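Local coordinates for protein Non-ribosomal peptide synthetase (Methanobrevibacter ruminantium, PDB 6VTZ) that probably assembles a peptide on a phosphopantetheine-bearing carrier domain and releases it reductively through a Rossmann-type, NAD(P)H-dependent reductase domain, at residues M174-D179 with F330-D335; G121-L126 with K378-S383; T198-F203 with V238-K243. All coordinates share one frame; numbering follows the deposited sequence.

Contact 1: M174-D179 with F330-D335; sequences MNDYFD and FQKNYD
Tyr177 reaches across to the loop 330-335 with the far end of its ring, and its OH accepts a hydrogen bond from the backbone N of Lys332 at 2.7 Å (N-H...O angle 156°). Phe330 O lies at the ring edge, near its plane, 3.6 Å from Tyr177 CE1, while CB of Lys332 comes to 3.4 Å from the hydroxyl oxygen of Tyr177. This is the tightly packed part of the contact: backbone and CB atoms of three successive residues gather round one phenol end, and the bond ties the loop backbone at Lys332 to the last residue of the helix. Putting a phenylalanine here would probably leave Lys332 N without its acceptor and let the loop drift from the helix end.

The fold is the Rossmann-type nucleotide-binding domain of the short-chain dehydrogenase/reductase family. Tyr177 closes helix 166-177, and both it and Phe330 meet rings of helix 137-149: Tyr177 meets His141 edge-to-face, and Phe330 meets Phe137 in the same manner. Phe137 belongs to the glycine-rich turn after strand 129-132, which in such reductases typically wraps the cofactor phosphates. Arg324 binds the carbonyl of Tyr177, a second tie from the chain after strand 313-322.

The other half of the contact is a surface salt bridge. Lys332 starts with CG anti to its backbone N (chi1 162°), runs out extended, and bends only at its last torsion, which brings NZ to 2.8 Å from Asp176 OD2. NZ comes from above the carboxylate plane, 57° out of it, with Asp176 OD1 also near at 3.2 Å. Both residues are solvent-exposed, so water probably weakens this charge pair.

Contact 2: G121-L126 with K378-S383; sequences GENLEL and KTPEKS
Leu124 N gives a hydrogen bond to Lys378 O, 2.9 Å long with an N-H...O angle of 156°. The touching parts, 121-126 and 378-381, run 130° apart end to end, and Asn123 CA comes within 4.3 Å of Pro380 CA. A CA-H...O contact, Pro380 CA to Glu122 O at 3.3 Å, adds to this backbone pairing, and Pro380 then opens a type I turn that ends at Ser383.

Among the side chains, the proline ring lies against bare backbone, its CG 3.5 Å from Gly121 C. Asn123 lies beside it, pointing the same way, and sets OD1 3.3 Å from Pro380 CD. Leu124 carries its CG anti to the carbonyl carbon (chi1 -47°), which brings Leu124 CG to 3.2 Å from Thr379 O. Lys378 runs its aliphatic chain past Leu124 O to Leu126, where CE and Leu126 CD2 are 4.3 Å apart; its ammonium goes on to a salt bridge with Glu150.

In this Rossmann-type domain the contact joins the lead-in to strand 129-132 with the link from helix 366-376 to strand 385-387. Phe118 of helix 115-120 packs on Thr379 and Pro380, while Lys314 of strand 313-322 binds the carbonyls of Pro380 and Ser383.

Contact 3: T198-F203 with V238-K243; sequences TEIDDF and VINGLK
Asn240 projects from helix 229-246 into the loop 198-203, between Ile200 and Phe203. The setting is a Rossmann-type sheet: the helix belongs to the beta-alpha-beta crossover from strand 213-216 to the parallel strand 252-258, and the loop follows strand 190-194. As in related reductases, the start of that loop, around Asp196 and Ile197, probably lies near the adenine end of the cofactor.

Asn240 holds its CG anti to the carbonyl carbon (chi1 -69°), and this directs the amide at the opposing loop. ND2 donates a hydrogen bond to Ile197 O, just before the loop segment, and also lies 3.2 Å from Thr198 O. The amide nitrogen is thus turned to the loop backbone, whereas OD1 faces hydrocarbon, 3.7 Å from Ile200 CB. The bond to Ile197 O is consistent with the amide being turned with its nitrogen to the loop.

Phe203 comes in on another side of the same residue. Its ring plane stands 67° from the amide plane, and CE2 touches Asn240 CB at 3.7 Å, with the carbonyl carbon of Asn240 over one ring face. The ring's far end, CZ, lies 3.8 Å from Gly241 CA, against the helix backbone. Phe203 also packs on Ile197, so ring and asparagine converge on one piece of loop.

Ile200 takes the more exposed flank. Its chi1 of 177° sets CG1 anti to the backbone N, and the turn at the second torsion brings CD1 to 3.8 Å from Asn240 O. Lys243, about one helical turn after Asn240, crosses Ile200 at about a right angle and brings its CE to 4.2 Å from CG1 of that isoleucine.

The three contacts touch nowhere, yet along the chain they are nested, contact 2 outermost and contact 3 innermost: 121-126 with 378-383 spans contact 1, which in turn spans contact 3. Contacts 2 and 3 are the nearest pair, about 11 Å between nearest atoms and 24 Å between centres. Contact 1 lies further off, its centre 32 Å from that of contact 2 and 28 Å from that of contact 3; between nearest atoms the gaps are about 15 Å and about 18 Å. Contacts 1 and 3 both adjoin parts that probably frame the cofactor cleft, the first through Phe137 of the glycine-rich turn and the third through the loop after strand 190-194.

Contact 1: M174-D179 with F330-D335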
loop_
_atom_site.group_PDB
_atom_site.type_symbol
_atom_site.label_atom_id
_atom_site.label_comp_id
_atom_site.label_asym_id
_atom_site.label_seq_id
_atom_site.Cartn_x
_atom_site.Cartn_y
_atom_site.Cartn_z
ATOM N N MET A 174 -18.660 4.196 0.487
ATOM C CA MET A 174 -18.735 3.889 -0.940
ATOM C C MET A 174 -19.395 5.023 -1.718
ATOM O O MET A 174 -18.903 5.429 -2.776
ATOM C CB MET A 174 -19.465 2.570 -1.187
ATOM C CG MET A 174 -18.796 1.367 -0.597
ATOM S SD MET A 174 -19.874 -0.086 -0.434
ATOM C CE MET A 174 -19.613 -0.945 -1.987
ATOM N N ASN A 175 -20.507 5.555 -1.209
ATOM C CA ASN A 175 -21.127 6.717 -1.850
ATOM C C ASN A 175 -20.145 7.879 -1.958
ATOM O O ASN A 175 -20.116 8.581 -2.974
ATOM C CB ASN A 175 -22.383 7.152 -1.080
ATOM C CG ASN A 175 -23.551 6.179 -1.245
ATOM O OD1 ASN A 175 -23.554 5.317 -2.134
ATOM N ND2 ASN A 175 -24.558 6.324 -0.386
ATOM N N ASP A 176 -19.322 8.082 -0.927
ATOM C CA ASP A 176 -18.331 9.153 -0.946
ATOM C C ASP A 176 -17.321 8.993 -2.084
ATOM O O ASP A 176 -16.736 9.984 -2.529
ATOM C CB ASP A 176 -17.591 9.197 0.395
ATOM C CG ASP A 176 -18.055 10.334 1.299
ATOM O OD1 ASP A 176 -18.212 11.477 0.812
ATOM O OD2 ASP A 176 -18.238 10.097 2.519
ATOM N N TYR A 177 -17.091 7.764 -2.564
ATOM C CA TYR A 177 -16.003 7.477 -3.501
ATOM C C TYR A 177 -16.448 7.045 -4.889
ATOM O O TYR A 177 -15.677 7.192 -5.839
ATOM C CB TYR A 177 -15.102 6.374 -2.941
ATOM C CG TYR A 177 -14.043 6.887 -2.024
ATOM C CD1 TYR A 177 -12.967 7.597 -2.520
ATOM C CD2 TYR A 177 -14.119 6.664 -0.653
ATOM C CE1 TYR A 177 -11.991 8.073 -1.678
ATOM C CE2 TYR A 177 -13.149 7.130 0.194
ATOM C CZ TYR A 177 -12.085 7.837 -0.320
ATOM O OH TYR A 177 -11.101 8.313 0.519
ATOM N N PHE A 178 -17.640 6.477 -5.028
ATOM C CA PHE A 178 -18.108 5.982 -6.312
ATOM C C PHE A 178 -19.520 6.483 -6.547
ATOM O O PHE A 178 -20.314 6.604 -5.606
ATOM C CB PHE A 178 -18.057 4.451 -6.361
ATOM C CG PHE A 178 -16.823 3.884 -5.749
ATOM C CD1 PHE A 178 -15.622 3.896 -6.452
ATOM C CD2 PHE A 178 -16.846 3.375 -4.454
ATOM C CE1 PHE A 178 -14.461 3.386 -5.883
ATOM C CE2 PHE A 178 -15.692 2.874 -3.862
ATOM C CZ PHE A 178 -14.495 2.873 -4.578
ATOM N N ASP A 179 -19.828 6.789 -7.804
ATOM C CA ASP A 179 -21.160 7.301 -8.096
ATOM C C ASP A 179 -22.189 6.185 -8.048
ATOM O O ASP A 179 -23.298 6.385 -7.539
ATOM C CB ASP A 179 -21.169 8.020 -9.448
ATOM C CG ASP A 179 -20.645 9.461 -9.345
ATOM O OD1 ASP A 179 -21.380 10.339 -8.832
ATOM O OD2 ASP A 179 -19.489 9.715 -9.755
ATOM N N PHE A 330 -9.017 11.648 -5.387
ATOM C CA PHE A 330 -8.031 11.372 -4.353
ATOM C C PHE A 330 -8.749 10.949 -3.068
ATOM O O PHE A 330 -9.966 10.757 -3.033
ATOM C CB PHE A 330 -7.125 12.588 -4.143
ATOM C CG PHE A 330 -5.937 12.322 -3.266
ATOM C CD1 PHE A 330 -5.143 11.198 -3.460
ATOM C CD2 PHE A 330 -5.623 13.179 -2.227
ATOM C CE1 PHE A 330 -4.047 10.942 -2.633
ATOM C CE2 PHE A 330 -4.528 12.932 -1.402
ATOM C CZ PHE A 330 -3.740 11.818 -1.606
ATOM N N GLN A 331 -7.976 10.757 -2.008
ATOM C CA GLN A 331 -8.537 10.289 -0.751
ATOM C C GLN A 331 -9.357 11.389 -0.076
ATOM O O GLN A 331 -9.093 12.589 -0.236
ATOM C CB GLN A 331 -7.420 9.808 0.175
ATOM C CG GLN A 331 -6.542 10.914 0.662
ATOM C CD GLN A 331 -5.333 10.416 1.395
ATOM O OE1 GLN A 331 -4.914 9.275 1.223
ATOM N NE2 GLN A 331 -4.753 11.276 2.221
ATOM N N LYS A 332 -10.361 10.950 0.694
ATOM C CA LYS A 332 -11.314 11.864 1.326
ATOM C C LYS A 332 -10.616 12.840 2.274
ATOM O O LYS A 332 -10.975 14.024 2.342
ATOM C CB LYS A 332 -12.383 11.032 2.037
ATOM C CG LYS A 332 -13.225 11.724 3.092
ATOM C CD LYS A 332 -14.242 10.725 3.666
ATOM C CE LYS A 332 -15.442 11.411 4.324
ATOM N NZ LYS A 332 -16.394 12.000 3.341
ATOM N N ASN A 333 -9.595 12.376 2.985
ATOM C CA ASN A 333 -8.787 13.268 3.815
ATOM C C ASN A 333 -7.584 13.754 3.005
ATOM O O ASN A 333 -6.432 13.371 3.232
ATOM C CB ASN A 333 -8.360 12.564 5.095
ATOM C CG ASN A 333 -7.715 11.223 4.827
ATOM O OD1 ASN A 333 -8.077 10.521 3.873
ATOM N ND2 ASN A 333 -6.748 10.858 5.664
ATOM N N TYR A 334 -7.880 14.651 2.058
ATOM C CA TYR A 334 -6.898 15.065 1.060
ATOM C C TYR A 334 -5.679 15.769 1.649
ATOM O O TYR A 334 -4.684 15.926 0.939
ATOM C CB TYR A 334 -7.562 15.969 0.009
ATOM C CG TYR A 334 -8.046 17.286 0.553
ATOM C CD1 TYR A 334 -7.165 18.355 0.728
ATOM C CD2 TYR A 334 -9.380 17.472 0.904
ATOM C CE1 TYR A 334 -7.598 19.569 1.246
ATOM C CE2 TYR A 334 -9.829 18.690 1.424
ATOM C CZ TYR A 334 -8.929 19.729 1.589
ATOM O OH TYR A 334 -9.342 20.936 2.090
ATOM N N ASP A 335 -5.703 16.194 2.909
ATOM C CA ASP A 335 -4.631 17.055 3.400
ATOM C C ASP A 335 -3.538 16.327 4.185
ATOM O O ASP A 335 -2.561 16.969 4.580
ATOM C CB ASP A 335 -5.215 18.183 4.254
ATOM C CG ASP A 335 -5.625 17.722 5.633
ATOM O OD1 ASP A 335 -6.342 16.696 5.732
ATOM O OD2 ASP A 335 -5.232 18.397 6.613
#

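Contact 2: G121-L126 with K378-S383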
loop_
_atom_site.group_PDB
_atom_site.type_symbol
_atom_site.label_atom_id
_atom_site.label_comp_id
_atom_site.label_asym_id
_atom_site.label_seq_id
_atom_site.Cartn_x
_atom_site.Cartn_y
_atom_site.Cartn_z
ATOM N N GLY A 121 4.332 -22.433 -11.159
ATOM C CA GLY A 121 3.482 -22.721 -10.026
ATOM C C GLY A 121 1.986 -22.780 -10.339
ATOM O O GLY A 121 1.479 -22.321 -11.365
ATOM N N GLU A 122 1.271 -23.378 -9.395
ATOM C CA GLU A 122 -0.166 -23.525 -9.467
ATOM C C GLU A 122 -0.835 -22.340 -8.771
ATOM O O GLU A 122 -0.579 -22.076 -7.587
ATOM C CB GLU A 122 -0.585 -24.844 -8.831
ATOM C CG GLU A 122 -2.048 -24.863 -8.463
ATOM C CD GLU A 122 -2.665 -26.231 -8.584
ATOM O OE1 GLU A 122 -2.375 -27.103 -7.732
ATOM O OE2 GLU A 122 -3.447 -26.437 -9.538
ATOM N N ASN A 123 -1.702 -21.642 -9.504
ATOM C CA ASN A 123 -2.317 -20.423 -9.010
ATOM C C ASN A 123 -3.332 -20.706 -7.902
ATOM O O ASN A 123 -3.845 -21.825 -7.742
ATOM C CB ASN A 123 -2.992 -19.672 -10.150
ATOM C CG ASN A 123 -1.987 -19.056 -11.094
ATOM O OD1 ASN A 123 -0.984 -18.489 -10.659
ATOM N ND2 ASN A 123 -2.236 -19.181 -12.394
ATOM N N LEU A 124 -3.604 -19.659 -7.128
ATOM C CA LEU A 124 -4.581 -19.650 -6.056
ATOM C C LEU A 124 -5.848 -18.947 -6.530
ATOM O O LEU A 124 -5.824 -18.147 -7.466
ATOM C CB LEU A 124 -4.009 -18.948 -4.819
ATOM C CG LEU A 124 -2.593 -19.395 -4.428
ATOM C CD1 LEU A 124 -2.031 -18.677 -3.188
ATOM C CD2 LEU A 124 -2.573 -20.889 -4.227
ATOM N N GLU A 125 -6.969 -19.283 -5.896
ATOM C CA GLU A 125 -8.242 -18.633 -6.161
ATOM C C GLU A 125 -8.561 -17.664 -5.035
ATOM O O GLU A 125 -8.280 -17.938 -3.869
ATOM C CB GLU A 125 -9.376 -19.639 -6.281
ATOM C CG GLU A 125 -9.006 -20.928 -6.948
ATOM C CD GLU A 125 -10.166 -21.487 -7.751
ATOM O OE1 GLU A 125 -11.320 -21.057 -7.506
ATOM O OE2 GLU A 125 -9.926 -22.337 -8.638
ATOM N N LEU A 126 -9.159 -16.536 -5.396
ATOM C CA LEU A 126 -9.538 -15.532 -4.411
ATOM C C LEU A 126 -10.648 -16.034 -3.486
ATOM O O LEU A 126 -10.572 -15.849 -2.262
ATOM C CB LEU A 126 -9.968 -14.261 -5.135
ATOM C CG LEU A 126 -9.426 -12.932 -4.647
ATOM C CD1 LEU A 126 -7.957 -13.051 -4.362
ATOM C CD2 LEU A 126 -9.681 -11.905 -5.717
ATOM N N LYS A 378 -3.584 -14.056 -6.674
ATOM C CA LYS A 378 -3.847 -15.337 -7.302
ATOM C C LYS A 378 -2.575 -16.071 -7.703
ATOM O O LYS A 378 -2.665 -17.185 -8.226
ATOM C CB LYS A 378 -4.732 -15.143 -8.537
ATOM C CG LYS A 378 -6.085 -14.525 -8.275
ATOM C CD LYS A 378 -6.791 -14.275 -9.584
ATOM C CE LYS A 378 -7.855 -13.216 -9.425
ATOM N NZ LYS A 378 -8.974 -13.462 -10.365
ATOM N N THR A 379 -1.400 -15.481 -7.487
ATOM C CA THR A 379 -0.158 -16.103 -7.901
ATOM C C THR A 379 0.141 -17.349 -7.053
ATOM O O THR A 379 -0.425 -17.531 -5.963
ATOM C CB THR A 379 0.976 -15.088 -7.799
ATOM O OG1 THR A 379 1.050 -14.574 -6.468
ATOM C CG2 THR A 379 0.763 -13.930 -8.775
ATOM N N PRO A 380 1.024 -18.229 -7.537
ATOM C CA PRO A 380 1.308 -19.477 -6.809
ATOM C C PRO A 380 1.819 -19.206 -5.401
ATOM O O PRO A 380 2.208 -18.091 -5.053
ATOM C CB PRO A 380 2.375 -20.160 -7.673
ATOM C CG PRO A 380 2.212 -19.582 -9.020
ATOM C CD PRO A 380 1.713 -18.176 -8.840
ATOM N N GLU A 381 1.828 -20.257 -4.574
ATOM C CA GLU A 381 2.160 -20.067 -3.164
ATOM C C GLU A 381 3.612 -19.639 -2.962
ATOM O O GLU A 381 3.901 -18.824 -2.077
ATOM C CB GLU A 381 1.877 -21.328 -2.354
ATOM C CG GLU A 381 2.629 -21.322 -1.010
ATOM C CD GLU A 381 1.834 -21.923 0.144
ATOM O OE1 GLU A 381 2.132 -21.581 1.320
ATOM O OE2 GLU A 381 0.918 -22.743 -0.131
ATOM N N LYS A 382 4.545 -20.159 -3.758
ATOM C CA LYS A 382 5.932 -19.722 -3.550
ATOM C C LYS A 382 6.184 -18.280 -3.975
ATOM O O LYS A 382 7.284 -17.777 -3.739
ATOM C CB LYS A 382 6.904 -20.640 -4.281
ATOM C CG LYS A 382 7.187 -21.924 -3.522
ATOM C CD LYS A 382 8.122 -22.803 -4.310
ATOM C CE LYS A 382 7.979 -24.253 -3.913
ATOM N NZ LYS A 382 8.411 -25.138 -5.039
ATOM N N SER A 383 5.205 -17.607 -4.587
ATOM C CA SER A 383 5.321 -16.203 -4.988
ATOM C C SER A 383 4.797 -15.358 -3.841
ATOM O O SER A 383 3.610 -15.049 -3.773
ATOM C CB SER A 383 4.536 -15.941 -6.270
ATOM O OG SER A 383 4.814 -16.931 -7.252
#

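Contact 3: T198-F203 with V238-K243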
loop_
_atom_site.group_PDB
_atom_site.type_symbol
_atom_site.label_atom_id
_atom_site.label_comp_id
_atom_site.label_asym_id
_atom_site.label_seq_id
_atom_site.Cartn_x
_atom_site.Cartn_y
_atom_site.Cartn_z
ATOM N N THR A 198 -7.512 -5.032 16.122
ATOM C CA THR A 198 -6.738 -5.077 17.361
ATOM C C THR A 198 -7.379 -5.942 18.437
ATOM O O THR A 198 -6.712 -6.264 19.424
ATOM C CB THR A 198 -6.525 -3.673 17.933
ATOM O OG1 THR A 198 -7.766 -2.952 17.913
ATOM C CG2 THR A 198 -5.420 -2.913 17.133
ATOM N N GLU A 199 -8.645 -6.321 18.276
ATOM C CA GLU A 199 -9.331 -7.198 19.215
ATOM C C GLU A 199 -9.408 -8.594 18.613
ATOM O O GLU A 199 -10.231 -8.847 17.726
ATOM C CB GLU A 199 -10.729 -6.674 19.528
ATOM C CG GLU A 199 -10.777 -5.197 19.856
ATOM C CD GLU A 199 -10.089 -4.880 21.173
ATOM O OE1 GLU A 199 -9.974 -5.808 22.016
ATOM O OE2 GLU A 199 -9.659 -3.711 21.359
ATOM N N ILE A 200 -8.579 -9.510 19.126
ATOM C CA ILE A 200 -8.574 -10.881 18.620
ATOM C C ILE A 200 -9.957 -11.510 18.697
ATOM O O ILE A 200 -10.326 -12.319 17.835
ATOM C CB ILE A 200 -7.524 -11.732 19.362
ATOM C CG1 ILE A 200 -7.569 -13.183 18.868
ATOM C CG2 ILE A 200 -7.724 -11.644 20.850
ATOM C CD1 ILE A 200 -7.459 -13.340 17.331
ATOM N N ASP A 201 -10.759 -11.142 19.695
ATOM C CA ASP A 201 -12.105 -11.701 19.778
ATOM C C ASP A 201 -13.003 -11.248 18.631
ATOM O O ASP A 201 -14.020 -11.898 18.361
ATOM C CB ASP A 201 -12.754 -11.339 21.116
ATOM C CG ASP A 201 -12.064 -12.005 22.299
ATOM O OD1 ASP A 201 -11.421 -13.073 22.101
ATOM O OD2 ASP A 201 -12.162 -11.455 23.426
ATOM N N ASP A 202 -12.667 -10.148 17.953
ATOM C CA ASP A 202 -13.544 -9.683 16.886
ATOM C C ASP A 202 -13.483 -10.571 15.653
ATOM O O ASP A 202 -14.345 -10.432 14.781
ATOM C CB ASP A 202 -13.212 -8.242 16.517
ATOM C CG ASP A 202 -13.857 -7.246 17.461
ATOM O OD1 ASP A 202 -14.695 -7.677 18.278
ATOM O OD2 ASP A 202 -13.527 -6.039 17.402
ATOM N N PHE A 203 -12.504 -11.485 15.574
ATOM C CA PHE A 203 -12.460 -12.486 14.516
ATOM C C PHE A 203 -13.247 -13.756 14.834
ATOM O O PHE A 203 -13.541 -14.529 13.916
ATOM C CB PHE A 203 -11.016 -12.889 14.213
ATOM C CG PHE A 203 -10.179 -11.800 13.577
ATOM C CD1 PHE A 203 -10.044 -11.725 12.202
ATOM C CD2 PHE A 203 -9.482 -10.886 14.366
ATOM C CE1 PHE A 203 -9.239 -10.739 11.618
ATOM C CE2 PHE A 203 -8.686 -9.898 13.796
ATOM C CZ PHE A 203 -8.565 -9.826 12.415
ATOM N N VAL A 238 -2.140 -7.453 12.623
ATOM C CA VAL A 238 -1.680 -8.483 11.700
ATOM C C VAL A 238 -1.614 -9.826 12.406
ATOM O O VAL A 238 -2.146 -10.829 11.917
ATOM C CB VAL A 238 -0.320 -8.109 11.089
ATOM C CG1 VAL A 238 0.270 -9.316 10.350
ATOM C CG2 VAL A 238 -0.474 -6.939 10.161
ATOM N N ILE A 239 -0.954 -9.868 13.561
ATOM C CA ILE A 239 -0.883 -11.099 14.345
ATOM C C ILE A 239 -2.280 -11.671 14.604
ATOM O O ILE A 239 -2.489 -12.889 14.511
ATOM C CB ILE A 239 -0.114 -10.845 15.657
ATOM C CG1 ILE A 239 1.332 -10.479 15.334
ATOM C CG2 ILE A 239 -0.183 -12.060 16.590
ATOM C CD1 ILE A 239 2.210 -10.352 16.538
ATOM N N ASN A 240 -3.260 -10.807 14.918
ATOM C CA ASN A 240 -4.623 -11.285 15.153
ATOM C C ASN A 240 -5.212 -11.913 13.890
ATOM O O ASN A 240 -5.797 -13.007 13.941
ATOM C CB ASN A 240 -5.510 -10.153 15.671
ATOM C CG ASN A 240 -5.126 -9.718 17.086
ATOM O OD1 ASN A 240 -4.448 -10.457 17.805
ATOM N ND2 ASN A 240 -5.553 -8.513 17.490
ATOM N N GLY A 241 -5.039 -11.247 12.738
ATOM C CA GLY A 241 -5.476 -11.832 11.478
ATOM C C GLY A 241 -4.761 -13.126 11.123
ATOM O O GLY A 241 -5.389 -14.083 10.672
ATOM N N LEU A 242 -3.439 -13.170 11.293
ATOM C CA LEU A 242 -2.708 -14.418 11.055
ATOM C C LEU A 242 -3.241 -15.544 11.929
ATOM O O LEU A 242 -3.332 -16.696 11.485
ATOM C CB LEU A 242 -1.213 -14.234 11.318
ATOM C CG LEU A 242 -0.497 -13.283 10.371
ATOM C CD1 LEU A 242 0.833 -12.880 10.925
ATOM C CD2 LEU A 242 -0.361 -13.921 8.983
ATOM N N LYS A 243 -3.603 -15.228 13.178
ATOM C CA LYS A 243 -4.126 -16.252 14.080
ATOM C C LYS A 243 -5.498 -16.742 13.617
ATOM O O LYS A 243 -5.793 -17.945 13.668
ATOM C CB LYS A 243 -4.170 -15.705 15.503
ATOM C CG LYS A 243 -4.915 -16.576 16.458
ATOM C CD LYS A 243 -4.291 -16.623 17.845
ATOM C CE LYS A 243 -5.409 -16.782 18.881
ATOM N NZ LYS A 243 -5.023 -17.708 19.969
#